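Long-range contacts in 2-oxo-1,2-dihydroquinoline 8-monooxygenase, oxygenase component (Pseudomonas putida, PDB 1Z02), which probably acts as the oxygenase of a Rieske-type monooxygenase system that hydroxylates 2-oxo-1,2-dihydroquinoline at position 8, using a [2Fe-2S] cluster and a mononuclear iron: residues A[28-33]-A[393-398]; A[170-175]-A[188-193]; A[264-269]-A[292-297]; A[310-315]-A[330-335]. One frame throughout, in Å; residues are numbered along the deposited sequence.

Contact 1 of 4, residues A[28-33]-A[393-398]; sequences SQYQPY and SPITWR
Y30, at the N-cap position of the short helix 31-34, comes within 5.7 Å of R398 on helix 392-404, CA to CA, the nearest CA pair of the two segments. R398 is the residue both tyrosines share. Its CD lies over the centre of the Y30 ring, 8° off the normal. Y33 CG, anti to the backbone N (chi1 -174°), starts the second ring toward the arginine, and R398 CG sits 3.7 Å from the centroid of the Y33 ring in another CH-pi contact. The guanidinium runs nearly parallel to the Y33 ring, at 16°, but stands almost upright on that of Y30. The contact thus shows an N-terminal segment packed by aromatic rings onto a helix of the catalytic domain, whose Bet v 1-like fold is common to Rieske oxygenases. Y33 OH accepts a hydrogen bond of 3.2 Å from W397 NE1. The Y33 and W397 side chains cross at about a right angle, Y33 CE2 lying 3.9 Å from W397 CE2. I395 CG2 touches Y30 CE2 at 4.2 Å. R398 forms salt bridges through NH2 with E385 and through NE with E214, which probably offset the like charge of R87 of a neighbouring subunit near NH1.

Contact 2 of 4, residues A[170-175]-A[188-193]; sequences PFRFPE and SPSVLD
D193 OD2 is gripped twice: R172 NH1 binds it at 2.8 Å as a salt bridge, and a bridging water donates to it. That same water accepts from R172 NE at 2.7 Å, so the arginine reaches one carboxylate oxygen both directly and through solvent. NH1 meets OD2 nearly along its C-O axis, and both OD2 and the water lie close to the guanidinium plane. The bend at chi3 (66°) sets NE to the side of the chain, where it meets this water. L192 CB rests over one face of the guanidinium, offset toward its rim, with L192 CD1 3.4 Å from R172 NH2. The other oxygen, D193 OD1, accepts from S190 N at 2.9 Å, the donor standing above the carboxylate plane. A type I turn from S190 to D193 and an ST turn, in which L192 N donates to S190 OG, shape the loop that presents D193. Two further waters join the two loop segments, one linking P170 O to S190 OG, the other F173 N to S188 O. Both segments belong to the connection between strands 147-152 and 196-206, which lies against the sheet: F173 and S188 pack on strand 301-305, and P189 on strands 313-320 and 325-335.

Contact 3 of 4, residues A[264-269]-A[292-297]; sequences QWLFTD and YRTSVV
Y292 carries CG between its backbone N and carbonyl carbon (chi1 64°), and F267 carries CG anti to its carbonyl carbon (chi1 -65°); with these torsions the two rings meet edge to face. The planes stand at 80° with centroids 5.2 Å apart, and F267 CE1 lies over the Y292 face, offset toward the rim. The F267 edge also runs close to the backbone, CE1 being 3.0 Å from Y292 O. L266 CD1 comes obliquely to the tyrosine, 3.6 Å from Y292 CE1 and on the same side of the ring plane as F267; the same methyl lies near T294 OG1. Alongside, Q264 N makes a weak hydrogen bond of 3.3 Å to T294 O, where strand 261-264 runs antiparallel to strand 293-297. At W265, the centre of an inverse gamma turn, the chain leaves that pairing: L266 N turns back to Q264 O, and T268 OG1 donates to W265 O at 2.7 Å. R293 lays CG 3.2 Å from Q264 O, and a water that accepts from its NH2 donates to L266 O. The arginine's stronger partners are E305, which forms a salt bridge with NE, and the carbonyl oxygens of F180 and P181. The Y292 side chain lies about 8 Å from that of H221, a ligand of the mononuclear iron. Y292 O and T294 N are buried with no partner in the model, so backbone pairing is sparse here; the close contacts of F267 and L266 with Y292 are probably a large part of what joins the segments.

Contact 4 of 4, residues A[310-315]-A[330-335]; sequences EHVVQY and EILVRV
V333 CG2 lies at the edge of the Y315 ring, in its plane and 3.7 Å from Y315 CD1, while V313 CG2, from the ring's own strand, sits above one face, toward the rim. The R334 guanidinium has H311 CB over the centre of one face and, at its edge, a water that donates to E310 O. Between these two flat groups runs a regular antiparallel ladder. V313 and V333 form one hydrogen-bonded pair, with V333 N to V313 O at 2.9 Å; Y315 and I331 form the next, with I331 N to Y315 O at 3.0 Å. Q314 and L332 form the non-hydrogen-bonded pair between them, L332 CD2 packing 3.6 Å from Q314 CB on the face away from Y315. Beyond the ladder, V312 CG2 touches R334 NH2 at 3.5 Å, and a second water joins H311 O to V335 N. Q314 NE2 hydrogen-bonds to E316 and N362, and the Q314 side chain lies about 7 Å from that of the iron ligand D365. Strands 313-320 and 325-335 make a hairpin within the sheet, flanked by strands 301-305 and 196-206; helix 339-359 packs against Q314, E330, L332 and R334, while Y315 OH hydrogen-bonds to P189 O on the other face.

In the fold
Contacts 3 and 4 belong to one antiparallel sheet, but contact 4 is a buried hairpin with a full backbone ladder, whereas contact 3 is a partly buried strand end where rings and aliphatic groups replace most of the pairing. Contact 2 has no regular structure and relies on a salt bridge, turns and waters; it touches both neighbours, through F173 against R293 and P189 with Y315. Contact 1, buried, joins a helix start to a distant helix through tyrosines packed on an arginine, and meets contact 3 where W397 packs on V296 and V297. Contacts 3 and 4 approach the iron; contact 2 lies away from the metal sites, as does contact 1 within its own chain, although R398 nears R87, a cluster-binding residue of a neighbouring subunit.

Contact 1 of 4, residues A[28-33]-A[393-398]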
# COMPACT_ATOMS: atom_id res chain seq x y z
N SER A 28 -28.51 17.62 4.55
CA SER A 28 -29.40 16.82 3.71
C SER A 28 -29.55 17.46 2.34
O SER A 28 -29.97 16.80 1.39
CB SER A 28 -30.78 16.68 4.36
OG SER A 28 -31.50 17.90 4.32
N GLN A 29 -29.18 18.73 2.24
CA GLN A 29 -29.29 19.45 0.98
C GLN A 29 -28.09 19.26 0.06
O GLN A 29 -28.05 19.81 -1.05
CB GLN A 29 -29.53 20.94 1.24
CG GLN A 29 -30.95 21.24 1.76
CD GLN A 29 -31.16 22.68 2.16
OE1 GLN A 29 -30.67 23.13 3.19
NE2 GLN A 29 -31.88 23.43 1.34
N TYR A 30 -27.10 18.50 0.52
CA TYR A 30 -25.94 18.21 -0.33
C TYR A 30 -25.45 16.78 -0.20
O TYR A 30 -24.25 16.51 -0.17
CB TYR A 30 -24.80 19.22 -0.10
CG TYR A 30 -24.32 19.46 1.32
CD1 TYR A 30 -23.56 18.51 1.99
CD2 TYR A 30 -24.57 20.67 1.94
CE1 TYR A 30 -23.04 18.78 3.26
CE2 TYR A 30 -24.06 20.95 3.21
CZ TYR A 30 -23.30 20.01 3.86
OH TYR A 30 -22.77 20.33 5.09
N GLN A 31 -26.41 15.85 -0.13
CA GLN A 31 -26.12 14.43 -0.04
C GLN A 31 -25.46 13.95 -1.34
O GLN A 31 -24.52 13.16 -1.30
CB GLN A 31 -27.39 13.62 0.22
CG GLN A 31 -27.15 12.12 0.45
CD GLN A 31 -26.21 11.85 1.62
OE1 GLN A 31 -26.44 12.32 2.73
NE2 GLN A 31 -25.15 11.08 1.37
N PRO A 32 -25.94 14.41 -2.51
CA PRO A 32 -25.34 13.98 -3.78
C PRO A 32 -23.84 14.33 -3.86
O PRO A 32 -23.05 13.60 -4.45
CB PRO A 32 -26.16 14.73 -4.82
CG PRO A 32 -27.51 14.79 -4.19
CD PRO A 32 -27.17 15.18 -2.76
N TYR A 33 -23.47 15.46 -3.26
CA TYR A 33 -22.09 15.93 -3.23
C TYR A 33 -21.26 15.03 -2.31
O TYR A 33 -20.09 14.76 -2.58
CB TYR A 33 -22.04 17.39 -2.74
CG TYR A 33 -20.67 18.05 -2.79
CD1 TYR A 33 -19.78 17.94 -1.72
CD2 TYR A 33 -20.29 18.82 -3.88
CE1 TYR A 33 -18.55 18.60 -1.75
CE2 TYR A 33 -19.05 19.48 -3.92
CZ TYR A 33 -18.19 19.37 -2.84
OH TYR A 33 -16.99 20.04 -2.85
N SER A 393 -20.05 29.95 1.79
CA SER A 393 -19.51 29.82 0.44
C SER A 393 -19.49 28.36 0.01
O SER A 393 -20.19 27.98 -0.92
CB SER A 393 -18.08 30.37 0.38
OG SER A 393 -18.06 31.76 0.59
N PRO A 394 -18.68 27.53 0.69
CA PRO A 394 -18.64 26.13 0.28
C PRO A 394 -20.00 25.43 0.35
O PRO A 394 -20.32 24.61 -0.52
CB PRO A 394 -17.59 25.51 1.21
CG PRO A 394 -17.64 26.38 2.43
CD PRO A 394 -17.80 27.77 1.86
N ILE A 395 -20.81 25.75 1.36
CA ILE A 395 -22.12 25.13 1.49
C ILE A 395 -22.99 25.46 0.27
O ILE A 395 -23.64 24.58 -0.30
CB ILE A 395 -22.83 25.58 2.79
CG1 ILE A 395 -22.05 25.04 4.00
CG2 ILE A 395 -24.28 25.10 2.80
CD1 ILE A 395 -22.59 25.50 5.34
N THR A 396 -22.98 26.72 -0.13
CA THR A 396 -23.76 27.14 -1.28
C THR A 396 -23.30 26.40 -2.53
O THR A 396 -24.11 26.05 -3.39
CB THR A 396 -23.63 28.65 -1.53
OG1 THR A 396 -24.10 29.36 -0.38
CG2 THR A 396 -24.45 29.07 -2.74
N TRP A 397 -21.99 26.16 -2.62
CA TRP A 397 -21.44 25.44 -3.77
C TRP A 397 -21.87 23.98 -3.73
O TRP A 397 -22.26 23.42 -4.75
CB TRP A 397 -19.91 25.58 -3.79
CG TRP A 397 -19.17 24.39 -4.37
CD1 TRP A 397 -18.41 23.48 -3.69
CD2 TRP A 397 -19.14 23.99 -5.75
NE1 TRP A 397 -17.91 22.54 -4.56
CE2 TRP A 397 -18.34 22.82 -5.82
CE3 TRP A 397 -19.71 24.50 -6.92
CZ2 TRP A 397 -18.11 22.16 -7.03
CZ3 TRP A 397 -19.47 23.84 -8.12
CH2 TRP A 397 -18.67 22.67 -8.16
N ARG A 398 -21.82 23.36 -2.55
CA ARG A 398 -22.21 21.97 -2.42
C ARG A 398 -23.67 21.77 -2.81
O ARG A 398 -24.01 20.81 -3.50
CB ARG A 398 -21.99 21.47 -0.99
CG ARG A 398 -20.52 21.41 -0.57
CD ARG A 398 -20.41 20.73 0.77
NE ARG A 398 -19.08 20.88 1.36
CZ ARG A 398 -18.81 20.58 2.63
NH1 ARG A 398 -17.59 20.74 3.11
NH2 ARG A 398 -19.77 20.13 3.42

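Contact 2 of 4, residues A[170-175]-A[188-193]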
# COMPACT_ATOMS: atom_id res chain seq x y z
N PRO A 170 -16.28 28.85 -16.67
CA PRO A 170 -16.71 30.03 -15.90
C PRO A 170 -17.49 31.07 -16.71
O PRO A 170 -17.45 31.06 -17.95
CB PRO A 170 -15.40 30.59 -15.37
CG PRO A 170 -14.56 29.34 -15.19
CD PRO A 170 -14.85 28.57 -16.46
N PHE A 171 -18.20 31.95 -16.00
CA PHE A 171 -18.99 33.01 -16.63
C PHE A 171 -18.07 33.90 -17.46
O PHE A 171 -16.96 34.19 -17.04
CB PHE A 171 -19.68 33.87 -15.56
CG PHE A 171 -20.45 33.08 -14.55
CD1 PHE A 171 -19.93 32.85 -13.28
CD2 PHE A 171 -21.70 32.54 -14.86
CE1 PHE A 171 -20.62 32.09 -12.34
CE2 PHE A 171 -22.40 31.77 -13.93
CZ PHE A 171 -21.86 31.55 -12.67
N ARG A 172 -18.54 34.32 -18.63
CA ARG A 172 -17.73 35.15 -19.53
C ARG A 172 -18.06 36.64 -19.42
O ARG A 172 -19.20 37.01 -19.18
CB ARG A 172 -17.93 34.71 -20.99
CG ARG A 172 -17.64 33.25 -21.23
CD ARG A 172 -17.89 32.85 -22.67
NE ARG A 172 -16.98 33.50 -23.60
CZ ARG A 172 -16.88 33.19 -24.89
NH1 ARG A 172 -16.02 33.83 -25.67
NH2 ARG A 172 -17.64 32.22 -25.41
N PHE A 173 -17.03 37.46 -19.61
CA PHE A 173 -17.14 38.92 -19.60
C PHE A 173 -16.52 39.41 -20.91
O PHE A 173 -15.62 38.76 -21.44
CB PHE A 173 -16.38 39.53 -18.42
CG PHE A 173 -16.93 39.14 -17.08
CD1 PHE A 173 -16.47 37.99 -16.43
CD2 PHE A 173 -17.92 39.90 -16.47
CE1 PHE A 173 -17.00 37.61 -15.21
CE2 PHE A 173 -18.46 39.52 -15.25
CZ PHE A 173 -18.00 38.38 -14.61
N PRO A 174 -16.96 40.56 -21.43
CA PRO A 174 -17.98 41.46 -20.90
C PRO A 174 -19.43 40.97 -21.02
O PRO A 174 -20.34 41.61 -20.50
CB PRO A 174 -17.74 42.74 -21.70
CG PRO A 174 -17.38 42.20 -23.03
CD PRO A 174 -16.41 41.09 -22.69
N GLU A 175 -19.64 39.84 -21.69
CA GLU A 175 -20.98 39.30 -21.86
C GLU A 175 -21.84 39.40 -20.60
O GLU A 175 -23.01 39.79 -20.65
CB GLU A 175 -20.92 37.84 -22.32
CG GLU A 175 -22.27 37.14 -22.32
CD GLU A 175 -22.17 35.68 -22.67
OE1 GLU A 175 -23.20 34.97 -22.58
OE2 GLU A 175 -21.07 35.22 -23.04
N SER A 188 -12.33 40.08 -17.47
CA SER A 188 -11.42 38.94 -17.54
C SER A 188 -11.71 38.15 -18.81
O SER A 188 -12.88 37.91 -19.16
CB SER A 188 -11.59 38.02 -16.33
OG SER A 188 -11.20 38.66 -15.13
N PRO A 189 -10.65 37.75 -19.54
CA PRO A 189 -10.83 36.99 -20.77
C PRO A 189 -11.15 35.53 -20.48
O PRO A 189 -10.92 35.03 -19.38
CB PRO A 189 -9.48 37.16 -21.47
CG PRO A 189 -8.53 37.21 -20.32
CD PRO A 189 -9.24 38.12 -19.34
N SER A 190 -11.70 34.84 -21.48
CA SER A 190 -12.06 33.43 -21.37
C SER A 190 -11.09 32.64 -22.25
O SER A 190 -10.45 33.22 -23.13
CB SER A 190 -13.50 33.22 -21.87
OG SER A 190 -13.85 31.85 -21.90
N VAL A 191 -10.95 31.34 -22.02
CA VAL A 191 -10.04 30.58 -22.88
C VAL A 191 -10.72 30.40 -24.25
O VAL A 191 -10.09 29.96 -25.21
CB VAL A 191 -9.68 29.17 -22.30
CG1 VAL A 191 -9.21 29.28 -20.90
CG2 VAL A 191 -10.81 28.21 -22.47
N LEU A 192 -11.99 30.79 -24.33
CA LEU A 192 -12.75 30.69 -25.58
C LEU A 192 -12.57 31.93 -26.45
O LEU A 192 -12.88 31.91 -27.64
CB LEU A 192 -14.25 30.50 -25.29
CG LEU A 192 -14.72 29.20 -24.63
CD1 LEU A 192 -16.21 29.27 -24.39
CD2 LEU A 192 -14.39 28.01 -25.54
N ASP A 193 -12.06 33.01 -25.85
CA ASP A 193 -11.86 34.27 -26.57
C ASP A 193 -10.77 34.20 -27.64
O ASP A 193 -9.77 33.48 -27.49
CB ASP A 193 -11.53 35.40 -25.59
CG ASP A 193 -12.72 35.80 -24.75
OD1 ASP A 193 -12.53 36.51 -23.74
OD2 ASP A 193 -13.85 35.44 -25.12
O HOH W 1 -14.82 31.51 -19.23
O HOH W 2 -15.45 35.73 -23.19
O HOH W 3 -14.52 35.90 -19.92

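Contact 3 of 4, residues A[264-269]-A[292-297]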
# COMPACT_ATOMS: atom_id res chain seq x y z
N GLN A 264 -19.23 35.27 -6.21
CA GLN A 264 -19.09 35.91 -4.91
C GLN A 264 -18.86 37.40 -5.09
O GLN A 264 -17.92 37.82 -5.78
CB GLN A 264 -17.94 35.26 -4.15
CG GLN A 264 -18.11 33.76 -3.99
CD GLN A 264 -17.12 33.16 -3.03
OE1 GLN A 264 -15.92 33.10 -3.31
NE2 GLN A 264 -17.60 32.73 -1.88
N TRP A 265 -19.73 38.20 -4.48
CA TRP A 265 -19.64 39.66 -4.58
C TRP A 265 -18.50 40.22 -3.74
O TRP A 265 -18.73 40.89 -2.72
CB TRP A 265 -20.97 40.31 -4.16
CG TRP A 265 -22.16 39.88 -4.96
CD1 TRP A 265 -23.22 39.15 -4.51
CD2 TRP A 265 -22.44 40.18 -6.33
NE1 TRP A 265 -24.14 38.98 -5.51
CE2 TRP A 265 -23.68 39.60 -6.65
CE3 TRP A 265 -21.75 40.89 -7.33
CZ2 TRP A 265 -24.26 39.70 -7.92
CZ3 TRP A 265 -22.33 40.99 -8.60
CH2 TRP A 265 -23.57 40.40 -8.88
N LEU A 266 -17.27 39.95 -4.15
CA LEU A 266 -16.11 40.44 -3.43
C LEU A 266 -15.90 41.92 -3.71
O LEU A 266 -16.22 42.41 -4.79
CB LEU A 266 -14.86 39.64 -3.81
CG LEU A 266 -14.88 38.15 -3.48
CD1 LEU A 266 -13.47 37.61 -3.66
CD2 LEU A 266 -15.35 37.93 -2.05
N PHE A 267 -15.35 42.61 -2.72
CA PHE A 267 -15.08 44.04 -2.81
C PHE A 267 -16.33 44.88 -2.99
O PHE A 267 -16.38 45.81 -3.79
CB PHE A 267 -14.03 44.32 -3.90
CG PHE A 267 -12.68 43.74 -3.58
CD1 PHE A 267 -12.37 42.44 -3.96
CD2 PHE A 267 -11.76 44.47 -2.84
CE1 PHE A 267 -11.15 41.87 -3.60
CE2 PHE A 267 -10.54 43.91 -2.48
CZ PHE A 267 -10.24 42.60 -2.86
N THR A 268 -17.36 44.50 -2.24
CA THR A 268 -18.63 45.21 -2.21
C THR A 268 -18.96 45.21 -0.73
O THR A 268 -18.24 44.59 0.07
CB THR A 268 -19.76 44.49 -2.99
OG1 THR A 268 -20.06 43.23 -2.38
CG2 THR A 268 -19.35 44.27 -4.43
N ASP A 269 -20.03 45.87 -0.34
CA ASP A 269 -20.38 45.91 1.07
C ASP A 269 -20.91 44.57 1.61
O ASP A 269 -21.11 44.43 2.81
CB ASP A 269 -21.39 47.03 1.31
CG ASP A 269 -22.68 46.78 0.63
OD1 ASP A 269 -23.40 45.91 1.07
OD2 ASP A 269 -23.01 47.44 -0.35
N TYR A 292 -9.77 41.64 -6.72
CA TYR A 292 -9.98 40.38 -7.42
C TYR A 292 -11.34 39.82 -7.01
O TYR A 292 -11.90 40.22 -6.00
CB TYR A 292 -8.89 39.38 -7.04
CG TYR A 292 -8.93 39.01 -5.57
CD1 TYR A 292 -9.77 37.99 -5.11
CD2 TYR A 292 -8.18 39.72 -4.63
CE1 TYR A 292 -9.84 37.68 -3.75
CE2 TYR A 292 -8.25 39.41 -3.27
CZ TYR A 292 -9.08 38.40 -2.84
OH TYR A 292 -9.14 38.09 -1.51
N ARG A 293 -11.86 38.89 -7.80
CA ARG A 293 -13.15 38.27 -7.50
C ARG A 293 -13.14 36.79 -7.89
O ARG A 293 -12.65 36.42 -8.95
CB ARG A 293 -14.26 39.01 -8.24
CG ARG A 293 -15.66 38.58 -7.87
CD ARG A 293 -16.69 39.58 -8.37
NE ARG A 293 -16.72 39.67 -9.83
CZ ARG A 293 -17.51 40.50 -10.50
NH1 ARG A 293 -17.49 40.52 -11.83
NH2 ARG A 293 -18.31 41.33 -9.85
N THR A 294 -13.68 35.95 -7.02
CA THR A 294 -13.73 34.52 -7.27
C THR A 294 -15.14 33.99 -7.46
O THR A 294 -16.09 34.45 -6.83
CB THR A 294 -13.08 33.72 -6.11
OG1 THR A 294 -13.65 34.15 -4.86
CG2 THR A 294 -11.59 33.93 -6.09
N SER A 295 -15.25 33.00 -8.33
CA SER A 295 -16.52 32.35 -8.61
C SER A 295 -16.21 30.89 -8.93
O SER A 295 -15.08 30.55 -9.27
CB SER A 295 -17.22 33.02 -9.80
OG SER A 295 -16.39 33.05 -10.95
N VAL A 296 -17.22 30.03 -8.81
CA VAL A 296 -17.03 28.61 -9.10
C VAL A 296 -18.26 28.03 -9.79
O VAL A 296 -19.39 28.31 -9.42
CB VAL A 296 -16.71 27.81 -7.79
CG1 VAL A 296 -17.85 27.95 -6.81
CG2 VAL A 296 -16.43 26.33 -8.13
N VAL A 297 -18.02 27.23 -10.83
CA VAL A 297 -19.09 26.60 -11.59
C VAL A 297 -18.83 25.10 -11.74
O VAL A 297 -17.69 24.65 -11.63
CB VAL A 297 -19.21 27.22 -13.01
CG1 VAL A 297 -19.54 28.70 -12.92
CG2 VAL A 297 -17.90 27.02 -13.78
O HOH W 4 -18.36 42.03 -6.96

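Contact 4 of 4, residues A[310-315]-A[330-335]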
# COMPACT_ATOMS: atom_id res chain seq x y z
N GLU A 310 -4.19 43.19 -13.91
CA GLU A 310 -5.29 43.55 -14.79
C GLU A 310 -5.16 42.89 -16.15
O GLU A 310 -4.05 42.72 -16.67
CB GLU A 310 -5.36 45.07 -14.96
CG GLU A 310 -5.32 45.84 -13.66
CD GLU A 310 -5.56 47.31 -13.87
OE1 GLU A 310 -5.43 48.07 -12.88
OE2 GLU A 310 -5.88 47.72 -15.00
N HIS A 311 -6.30 42.52 -16.73
CA HIS A 311 -6.35 41.86 -18.03
C HIS A 311 -5.85 40.42 -17.99
O HIS A 311 -5.82 39.74 -19.02
CB HIS A 311 -5.56 42.65 -19.08
CG HIS A 311 -6.06 44.04 -19.28
ND1 HIS A 311 -5.54 45.13 -18.62
CD2 HIS A 311 -7.06 44.52 -20.06
CE1 HIS A 311 -6.20 46.22 -18.98
NE2 HIS A 311 -7.13 45.88 -19.85
N VAL A 312 -5.45 39.97 -16.81
CA VAL A 312 -4.98 38.60 -16.63
C VAL A 312 -5.97 37.94 -15.67
O VAL A 312 -6.45 38.60 -14.75
CB VAL A 312 -3.57 38.55 -15.99
CG1 VAL A 312 -3.14 37.10 -15.80
CG2 VAL A 312 -2.57 39.29 -16.86
N VAL A 313 -6.27 36.67 -15.89
CA VAL A 313 -7.21 35.93 -15.04
C VAL A 313 -6.69 34.52 -14.75
O VAL A 313 -6.03 33.91 -15.60
CB VAL A 313 -8.61 35.83 -15.71
CG1 VAL A 313 -8.50 35.12 -17.04
CG2 VAL A 313 -9.57 35.08 -14.80
N GLN A 314 -6.97 34.02 -13.55
CA GLN A 314 -6.53 32.68 -13.17
C GLN A 314 -7.69 31.70 -13.08
O GLN A 314 -8.71 31.99 -12.44
CB GLN A 314 -5.78 32.69 -11.84
CG GLN A 314 -5.19 31.31 -11.48
CD GLN A 314 -4.20 31.36 -10.32
OE1 GLN A 314 -3.41 32.30 -10.21
NE2 GLN A 314 -4.22 30.34 -9.47
N TYR A 315 -7.54 30.56 -13.73
CA TYR A 315 -8.56 29.51 -13.74
C TYR A 315 -7.97 28.24 -13.14
O TYR A 315 -6.80 27.93 -13.38
CB TYR A 315 -9.02 29.20 -15.16
CG TYR A 315 -9.78 30.31 -15.83
CD1 TYR A 315 -9.25 30.98 -16.94
CD2 TYR A 315 -11.05 30.67 -15.38
CE1 TYR A 315 -9.97 31.98 -17.58
CE2 TYR A 315 -11.78 31.67 -16.02
CZ TYR A 315 -11.23 32.32 -17.12
OH TYR A 315 -11.94 33.32 -17.74
N GLU A 330 -3.73 24.93 -12.99
CA GLU A 330 -3.56 26.35 -12.69
C GLU A 330 -3.15 27.03 -13.99
O GLU A 330 -2.05 26.79 -14.48
CB GLU A 330 -2.43 26.60 -11.70
CG GLU A 330 -2.60 26.04 -10.33
CD GLU A 330 -1.38 26.30 -9.49
OE1 GLU A 330 -1.12 27.48 -9.16
OE2 GLU A 330 -0.66 25.33 -9.19
N ILE A 331 -4.01 27.87 -14.55
CA ILE A 331 -3.63 28.58 -15.76
C ILE A 331 -3.92 30.07 -15.65
O ILE A 331 -4.82 30.50 -14.92
CB ILE A 331 -4.34 28.03 -17.04
CG1 ILE A 331 -5.84 28.34 -16.99
CG2 ILE A 331 -4.07 26.54 -17.19
CD1 ILE A 331 -6.57 28.08 -18.28
N LEU A 332 -3.13 30.85 -16.37
CA LEU A 332 -3.28 32.30 -16.43
C LEU A 332 -3.59 32.60 -17.88
O LEU A 332 -2.90 32.11 -18.78
CB LEU A 332 -1.99 33.01 -16.00
CG LEU A 332 -1.62 32.84 -14.52
CD1 LEU A 332 -0.30 33.51 -14.24
CD2 LEU A 332 -2.73 33.41 -13.66
N VAL A 333 -4.62 33.40 -18.10
CA VAL A 333 -5.03 33.75 -19.44
C VAL A 333 -4.97 35.26 -19.66
O VAL A 333 -5.30 36.04 -18.77
CB VAL A 333 -6.49 33.27 -19.70
CG1 VAL A 333 -6.88 33.55 -21.15
CG2 VAL A 333 -6.61 31.77 -19.41
N ARG A 334 -4.51 35.65 -20.84
CA ARG A 334 -4.44 37.06 -21.22
C ARG A 334 -4.55 37.15 -22.73
O ARG A 334 -3.86 36.42 -23.45
CB ARG A 334 -3.12 37.70 -20.78
CG ARG A 334 -3.09 39.20 -21.04
CD ARG A 334 -1.73 39.83 -20.86
NE ARG A 334 -1.80 41.27 -21.11
CZ ARG A 334 -1.66 42.21 -20.17
NH1 ARG A 334 -1.75 43.49 -20.49
NH2 ARG A 334 -1.44 41.86 -18.91
N VAL A 335 -5.42 38.02 -23.22
CA VAL A 335 -5.60 38.16 -24.66
C VAL A 335 -4.40 38.92 -25.22
O VAL A 335 -4.09 40.03 -24.80
CB VAL A 335 -6.90 38.91 -25.01
CG1 VAL A 335 -7.00 39.12 -26.52
CG2 VAL A 335 -8.11 38.10 -24.52
O HOH W 5 -1.56 44.26 -16.49
O HOH W 6 -6.67 39.85 -21.58